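PDB 2FBO: variable region-containing chitin-binding protein 3 from Branchiostoma floridae, which probably binds chitin as an immune-type receptor of amphioxus, this chain being its two tandem V-type immunoglobulin regions. Local coordinates for residues 120-125 against 227-232. Sequence-based numbering, arbitrary orientation.
Sequences LDAKSV and RVWCEL
Arg227 reaches the Leu120 carbonyl and the Asp121 carboxylate. The bond from CA to CB points toward 120-125, and the chain stays extended as far as CD, with CG anti to the backbone N (chi1 -174°), before the bend at chi3 turns one face of the head group to Leu120 O. CD passes 3.5 Å from Leu120 O. NE lies 2.8 Å from the same oxygen and CZ 3.1 Å, but the carbonyl sits over the guanidinium face, and the angle is too poor for a hydrogen bond. NH1 is bonded instead to Met3 O. NH2 lies 3.8 Å from Asp121 OD1 in a long salt bridge; the oxygen stands well out of the guanidinium plane, no N-H is aimed at it, and the attraction is probably one of charge only. OD1 takes its hydrogen bond from Ser245. Strands 120-129 and 226-233 belong to the first and second V-type immunoglobulin domains, each lying in a six-stranded sheet of its own, and their segments run nearly parallel, 16° apart, with axes 9.7 Å from each other across the buried interface. Trp229 lies between the strands beside Arg227. Its six-membered ring puts CZ2 near Leu120 CD2 and CZ3 3.5 Å from Ala122 O, both meeting the ring at its edge, while NE1 is bonded to Gly173 O. An alanine in place of Arg227 would probably leave a gap at the Leu120 carbonyl and Met3 O without this donor. Asp121 OD2 also has Lys123 NZ at 3.6 Å, a long salt bridge within 120-125 that joins Asp121, Lys123 and Arg227 in one network; NZ is hydrogen-bonded to Val5 O.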
loop_
_atom_site.group_PDB
_atom_site.type_symbol
_atom_site.label_atom_id
_atom_site.label_comp_id
_atom_site.label_asym_id
_atom_site.label_seq_id
_atom_site.Cartn_x
_atom_site.Cartn_y
_atom_site.Cartn_z
ATOM N N LEU A 120 -4.363 -6.616 5.724
ATOM C CA LEU A 120 -4.201 -5.251 5.227
ATOM C C LEU A 120 -3.368 -5.173 3.954
ATOM O O LEU A 120 -2.375 -5.889 3.795
ATOM C CB LEU A 120 -3.548 -4.361 6.296
ATOM C CG LEU A 120 -3.222 -2.888 5.952
ATOM C CD1 LEU A 120 -3.037 -2.097 7.239
ATOM C CD2 LEU A 120 -1.967 -2.784 5.082
ATOM N N ASP A 121 -3.800 -4.317 3.036
ATOM C CA ASP A 121 -3.046 -4.072 1.818
ATOM C C ASP A 121 -3.239 -2.607 1.466
ATOM O O ASP A 121 -4.178 -1.958 1.945
ATOM C CB ASP A 121 -3.495 -4.963 0.659
ATOM C CG ASP A 121 -2.466 -4.992 -0.474
ATOM O OD1 ASP A 121 -1.300 -4.627 -0.222
ATOM O OD2 ASP A 121 -2.805 -5.383 -1.605
ATOM N N ALA A 122 -2.333 -2.078 0.657
ATOM C CA ALA A 122 -2.400 -0.684 0.259
ATOM C C ALA A 122 -1.580 -0.461 -0.996
ATOM O O ALA A 122 -0.568 -1.124 -1.219
ATOM C CB ALA A 122 -1.883 0.204 1.385
ATOM N N LYS A 123 -2.046 0.455 -1.831
ATOM C CA LYS A 123 -1.354 0.818 -3.056
ATOM C C LYS A 123 -1.528 2.314 -3.206
ATOM O O LYS A 123 -2.494 2.879 -2.674
ATOM C CB LYS A 123 -1.941 0.072 -4.255
ATOM C CG LYS A 123 -1.369 -1.334 -4.407
ATOM C CD LYS A 123 -1.867 -2.014 -5.662
ATOM C CE LYS A 123 -1.160 -3.347 -5.891
ATOM N NZ LYS A 123 -1.315 -4.289 -4.746
ATOM N N SER A 124 -0.603 2.957 -3.913
ATOM C CA SER A 124 -0.657 4.398 -4.089
ATOM C C SER A 124 -1.031 4.864 -5.491
ATOM O O SER A 124 -0.853 4.152 -6.485
ATOM C CB SER A 124 0.682 5.031 -3.701
ATOM O OG SER A 124 1.659 4.842 -4.713
ATOM N N VAL A 125 -1.556 6.079 -5.553
ATOM C CA VAL A 125 -1.947 6.696 -6.814
ATOM C C VAL A 125 -1.438 8.127 -6.741
ATOM O O VAL A 125 -1.620 8.803 -5.726
ATOM C CB VAL A 125 -3.482 6.707 -6.992
ATOM C CG1 VAL A 125 -3.844 7.327 -8.329
ATOM C CG2 VAL A 125 -4.027 5.290 -6.903
ATOM N N ARG A 227 3.245 -11.291 4.597
ATOM C CA ARG A 227 3.231 -10.292 3.545
ATOM C C ARG A 227 4.570 -9.575 3.511
ATOM O O ARG A 227 5.132 -9.225 4.550
ATOM C CB ARG A 227 2.097 -9.286 3.782
ATOM C CG ARG A 227 1.898 -8.285 2.654
ATOM C CD ARG A 227 0.784 -7.290 2.990
ATOM N NE ARG A 227 -0.507 -7.943 3.195
ATOM C CZ ARG A 227 -1.308 -8.360 2.220
ATOM N NH1 ARG A 227 -2.463 -8.941 2.518
ATOM N NH2 ARG A 227 -0.971 -8.187 0.950
ATOM N N VAL A 228 5.098 -9.382 2.311
ATOM C CA VAL A 228 6.364 -8.686 2.152
ATOM C C VAL A 228 6.117 -7.491 1.249
ATOM O O VAL A 228 5.195 -7.502 0.426
ATOM C CB VAL A 228 7.431 -9.590 1.505
ATOM C CG1 VAL A 228 7.760 -10.750 2.437
ATOM C CG2 VAL A 228 6.927 -10.105 0.168
ATOM N N TRP A 229 6.933 -6.458 1.405
ATOM C CA TRP A 229 6.770 -5.267 0.589
ATOM C C TRP A 229 8.069 -4.862 -0.068
ATOM O O TRP A 229 9.135 -4.992 0.529
ATOM C CB TRP A 229 6.311 -4.079 1.438
ATOM C CG TRP A 229 5.019 -4.261 2.152
ATOM C CD1 TRP A 229 4.781 -5.053 3.239
ATOM C CD2 TRP A 229 3.786 -3.608 1.849
ATOM N NE1 TRP A 229 3.469 -4.929 3.636
ATOM C CE2 TRP A 229 2.835 -4.049 2.798
ATOM C CE3 TRP A 229 3.389 -2.689 0.868
ATOM C CZ2 TRP A 229 1.510 -3.600 2.796
ATOM C CZ3 TRP A 229 2.068 -2.240 0.867
ATOM C CH2 TRP A 229 1.147 -2.697 1.825
ATOM N N CYS A 230 7.972 -4.366 -1.295
ATOM C CA CYS A 230 9.149 -3.857 -1.980
ATOM C C CYS A 230 8.939 -2.366 -2.130
ATOM O O CYS A 230 7.960 -1.932 -2.745
ATOM C CB CYS A 230 9.339 -4.447 -3.377
ATOM S SG CYS A 230 10.781 -3.669 -4.192
ATOM N N GLU A 231 9.844 -1.588 -1.552
ATOM C CA GLU A 231 9.772 -0.140 -1.647
ATOM C C GLU A 231 10.986 0.388 -2.391
ATOM O O GLU A 231 12.118 -0.019 -2.115
ATOM C CB GLU A 231 9.747 0.510 -0.263
ATOM C CG GLU A 231 9.942 2.022 -0.333
ATOM C CD GLU A 231 10.126 2.666 1.020
ATOM O OE1 GLU A 231 11.094 2.305 1.727
ATOM O OE2 GLU A 231 9.307 3.541 1.375
ATOM N N LEU A 232 10.736 1.288 -3.335
ATOM C CA LEU A 232 11.795 1.921 -4.102
ATOM C C LEU A 232 11.709 3.410 -3.797
ATOM O O LEU A 232 10.623 3.991 -3.848
ATOM C CB LEU A 232 11.598 1.683 -5.599
ATOM C CG LEU A 232 11.554 0.226 -6.063
ATOM C CD1 LEU A 232 11.396 0.181 -7.574
ATOM C CD2 LEU A 232 12.835 -0.486 -5.642
#